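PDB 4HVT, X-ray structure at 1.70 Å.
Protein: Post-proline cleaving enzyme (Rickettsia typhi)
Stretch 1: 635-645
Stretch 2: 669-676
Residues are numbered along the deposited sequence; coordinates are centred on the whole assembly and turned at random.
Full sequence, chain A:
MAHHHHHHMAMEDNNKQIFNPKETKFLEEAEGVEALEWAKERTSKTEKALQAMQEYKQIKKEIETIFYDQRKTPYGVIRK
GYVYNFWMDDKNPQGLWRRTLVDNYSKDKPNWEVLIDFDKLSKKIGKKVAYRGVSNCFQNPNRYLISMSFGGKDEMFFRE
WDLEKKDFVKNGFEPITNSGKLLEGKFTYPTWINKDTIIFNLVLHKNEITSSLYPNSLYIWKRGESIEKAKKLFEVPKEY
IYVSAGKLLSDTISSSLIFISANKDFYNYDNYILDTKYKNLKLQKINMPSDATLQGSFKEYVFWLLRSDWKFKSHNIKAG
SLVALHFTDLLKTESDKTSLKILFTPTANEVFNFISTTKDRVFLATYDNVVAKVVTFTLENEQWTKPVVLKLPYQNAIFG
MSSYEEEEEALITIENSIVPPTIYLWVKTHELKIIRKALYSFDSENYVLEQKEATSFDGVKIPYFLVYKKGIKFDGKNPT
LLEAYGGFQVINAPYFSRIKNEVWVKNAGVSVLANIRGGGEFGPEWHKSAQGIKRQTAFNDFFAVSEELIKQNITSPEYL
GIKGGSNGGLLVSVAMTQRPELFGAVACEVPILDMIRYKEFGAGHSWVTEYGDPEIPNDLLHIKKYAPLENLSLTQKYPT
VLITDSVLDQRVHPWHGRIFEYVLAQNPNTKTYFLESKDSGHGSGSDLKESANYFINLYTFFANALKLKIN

Stretch 1 635-645: TQKYPTVLITD
Stretch 2, residues 669-676: NTKTYFLE

Val-641 to Asp-645 and Thr-672 to Glu-676 lie in neighbouring parallel strands, both of which run on beyond these stretches, their axes 12° apart and 4.6 Å at closest approach. Phi/psi values are extended (Val-641 -131/139, Phe-674 -134/135), and bridges pair Val-641 with Thr-672 through Asp-645 with Glu-676 at CA-CA distances of 4.5-4.9 Å. The hydrogen-bond ladder alternates: Val-641 N to Lys-671 O 3.3 Å, Tyr-673 N to Val-641 O 2.8 Å, Ile-643 N to Tyr-673 O 2.7 Å, Leu-675 N to Ile-643 O 3.0 Å and Asp-645 N to Leu-675 O 3.0 Å, with N-H...O angles of 152-163°. Before the strands, Tyr-638 N donates to Thr-670 OG1 (2.9 Å, 163°; Thr-670 chi1 m), and a water donates to Tyr-638 O (2.6 Å) and accepts from Lys-671 N (3.0 Å), bridging the two backbones where Tyr-638 and Thr-670 stand 5.3 Å apart, CA to CA.

Together the stretches bury 828 Å². One sheet face carries Leu-642 (t, p), Thr-644 (p), Tyr-673 (m) and Leu-675 (m, t); Leu-642 CD1 lies 3.6 Å from Tyr-673 CB and 3.9 Å from Leu-675 CD1, an apolar cluster suited to branched leucines. The other carries Val-641 (p), Ile-643 (m, t), Asp-645 (p), Thr-672 (p), Phe-674 (t) and Glu-676 (t, t). Ile-643 CG2 approaches Phe-674 CD1 at 4.2 Å. Asp-645 OD1 and Glu-676 OE2 are 2.7 Å apart, so one acid is probably protonated.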

# COMPACT_ATOMS: atom_id res chain seq x y z
N THR A 635 36.54 -4.16 -2.12
CA THR A 635 37.47 -3.13 -1.66
C THR A 635 36.87 -1.74 -1.68
O THR A 635 37.55 -0.75 -1.46
CB THR A 635 38.74 -3.15 -2.52
OG1 THR A 635 38.41 -2.69 -3.83
CG2 THR A 635 39.35 -4.57 -2.59
N GLN A 636 35.56 -1.65 -1.93
CA GLN A 636 34.85 -0.38 -1.92
C GLN A 636 34.18 -0.13 -0.56
O GLN A 636 33.54 -1.00 0.03
CB GLN A 636 33.85 -0.29 -3.08
CG GLN A 636 32.94 0.95 -3.05
CD GLN A 636 33.63 2.25 -3.42
OE1 GLN A 636 34.34 2.32 -4.43
NE2 GLN A 636 33.41 3.30 -2.62
N LYS A 637 34.32 1.08 -0.06
CA LYS A 637 33.58 1.45 1.16
C LYS A 637 32.19 1.79 0.74
O LYS A 637 32.06 2.69 -0.04
CB LYS A 637 34.16 2.69 1.83
N TYR A 638 31.19 1.09 1.25
CA TYR A 638 29.78 1.51 1.04
C TYR A 638 29.27 2.26 2.27
O TYR A 638 29.81 2.12 3.37
CB TYR A 638 28.94 0.27 0.66
CG TYR A 638 29.36 -0.28 -0.66
CD1 TYR A 638 29.04 0.39 -1.84
CD2 TYR A 638 30.12 -1.46 -0.77
CE1 TYR A 638 29.45 -0.10 -3.08
CE2 TYR A 638 30.55 -1.94 -1.98
CZ TYR A 638 30.23 -1.27 -3.13
OH TYR A 638 30.65 -1.78 -4.34
N PRO A 639 28.23 3.09 2.07
CA PRO A 639 27.63 3.73 3.23
C PRO A 639 27.06 2.61 4.11
O PRO A 639 26.62 1.58 3.57
CB PRO A 639 26.53 4.62 2.65
CG PRO A 639 26.38 4.25 1.25
CD PRO A 639 27.57 3.43 0.81
N THR A 640 27.11 2.83 5.43
CA THR A 640 26.55 1.91 6.42
C THR A 640 25.09 1.70 6.08
O THR A 640 24.39 2.65 5.76
CB THR A 640 26.68 2.45 7.86
OG1 THR A 640 26.28 1.47 8.81
CG2 THR A 640 25.96 3.77 8.10
N VAL A 641 24.67 0.44 6.12
CA VAL A 641 23.34 0.08 5.68
C VAL A 641 22.65 -0.78 6.72
O VAL A 641 23.26 -1.68 7.33
CB VAL A 641 23.35 -0.61 4.30
CG1 VAL A 641 24.27 -1.79 4.30
CG2 VAL A 641 21.95 -1.07 3.89
N LEU A 642 21.37 -0.50 6.93
CA LEU A 642 20.48 -1.34 7.73
C LEU A 642 19.60 -2.12 6.76
O LEU A 642 18.97 -1.55 5.91
CB LEU A 642 19.56 -0.46 8.62
CG LEU A 642 18.45 -1.20 9.38
CD1 LEU A 642 19.01 -2.25 10.33
CD2 LEU A 642 17.62 -0.24 10.26
N ILE A 643 19.64 -3.46 6.85
CA ILE A 643 18.89 -4.33 5.91
C ILE A 643 17.83 -5.03 6.72
O ILE A 643 18.11 -5.58 7.78
CB ILE A 643 19.81 -5.36 5.30
CG1 ILE A 643 20.98 -4.73 4.51
CG2 ILE A 643 19.01 -6.24 4.41
CD1 ILE A 643 22.14 -5.68 4.17
N THR A 644 16.59 -5.00 6.27
CA THR A 644 15.53 -5.70 7.02
C THR A 644 14.75 -6.68 6.15
O THR A 644 14.50 -6.41 4.98
CB THR A 644 14.56 -4.71 7.69
OG1 THR A 644 13.68 -4.09 6.69
CG2 THR A 644 15.33 -3.64 8.44
N ASP A 645 14.33 -7.79 6.74
CA ASP A 645 13.46 -8.71 6.03
C ASP A 645 12.60 -9.54 7.00
O ASP A 645 12.71 -9.36 8.22
CB ASP A 645 14.30 -9.52 5.04
CG ASP A 645 15.18 -10.56 5.70
OD1 ASP A 645 14.72 -11.26 6.62
OD2 ASP A 645 16.30 -10.74 5.22
N ASN A 669 35.22 -3.12 4.56
CA ASN A 669 35.18 -1.66 4.46
C ASN A 669 33.83 -1.07 4.73
O ASN A 669 33.68 0.15 4.71
CB ASN A 669 35.58 -1.24 3.06
CG ASN A 669 36.92 -1.82 2.66
OD1 ASN A 669 37.95 -1.44 3.19
ND2 ASN A 669 36.90 -2.79 1.78
N THR A 670 32.87 -1.96 4.96
CA THR A 670 31.46 -1.58 5.01
C THR A 670 30.82 -2.14 6.29
O THR A 670 31.06 -3.29 6.67
CB THR A 670 30.73 -2.07 3.77
OG1 THR A 670 31.31 -1.53 2.57
CG2 THR A 670 29.24 -1.65 3.85
N LYS A 671 30.03 -1.32 6.97
CA LYS A 671 29.36 -1.72 8.20
C LYS A 671 27.89 -1.94 7.89
O LYS A 671 27.31 -1.08 7.26
CB LYS A 671 29.51 -0.60 9.21
CG LYS A 671 28.91 -0.83 10.57
CD LYS A 671 29.71 -1.76 11.42
CE LYS A 671 28.92 -2.10 12.67
NZ LYS A 671 29.73 -2.85 13.66
N THR A 672 27.35 -3.11 8.23
CA THR A 672 25.91 -3.42 7.98
C THR A 672 25.23 -3.85 9.28
O THR A 672 25.89 -4.47 10.17
CB THR A 672 25.69 -4.56 6.98
OG1 THR A 672 26.10 -5.78 7.60
CG2 THR A 672 26.46 -4.34 5.69
N TYR A 673 23.92 -3.57 9.33
CA TYR A 673 23.01 -3.89 10.40
C TYR A 673 21.91 -4.68 9.70
O TYR A 673 21.52 -4.32 8.61
CB TYR A 673 22.49 -2.58 11.09
CG TYR A 673 23.60 -1.86 11.84
CD1 TYR A 673 23.86 -2.16 13.15
CD2 TYR A 673 24.40 -0.88 11.22
CE1 TYR A 673 24.90 -1.55 13.85
CE2 TYR A 673 25.45 -0.28 11.90
CZ TYR A 673 25.67 -0.61 13.22
OH TYR A 673 26.68 -0.02 13.94
N PHE A 674 21.49 -5.77 10.30
CA PHE A 674 20.53 -6.70 9.73
C PHE A 674 19.49 -7.07 10.78
O PHE A 674 19.86 -7.43 11.89
CB PHE A 674 21.29 -7.93 9.26
CG PHE A 674 20.42 -9.02 8.71
CD1 PHE A 674 20.00 -8.96 7.39
CD2 PHE A 674 19.97 -10.05 9.53
CE1 PHE A 674 19.16 -9.94 6.86
CE2 PHE A 674 19.15 -11.06 9.01
CZ PHE A 674 18.73 -11.00 7.67
N LEU A 675 18.20 -7.06 10.38
CA LEU A 675 17.08 -7.36 11.25
C LEU A 675 16.11 -8.26 10.48
O LEU A 675 15.48 -7.81 9.48
CB LEU A 675 16.34 -6.10 11.69
CG LEU A 675 17.13 -5.12 12.58
CD1 LEU A 675 16.35 -3.86 12.65
CD2 LEU A 675 17.27 -5.68 13.96
N GLU A 676 15.98 -9.48 10.96
CA GLU A 676 15.06 -10.43 10.36
C GLU A 676 13.91 -10.65 11.34
O GLU A 676 14.12 -11.13 12.44
CB GLU A 676 15.72 -11.75 9.99
CG GLU A 676 14.64 -12.72 9.43
CD GLU A 676 15.14 -13.84 8.61
OE1 GLU A 676 15.06 -15.00 9.10
OE2 GLU A 676 15.70 -13.59 7.51
O HOH W 1 30.07 1.52 5.88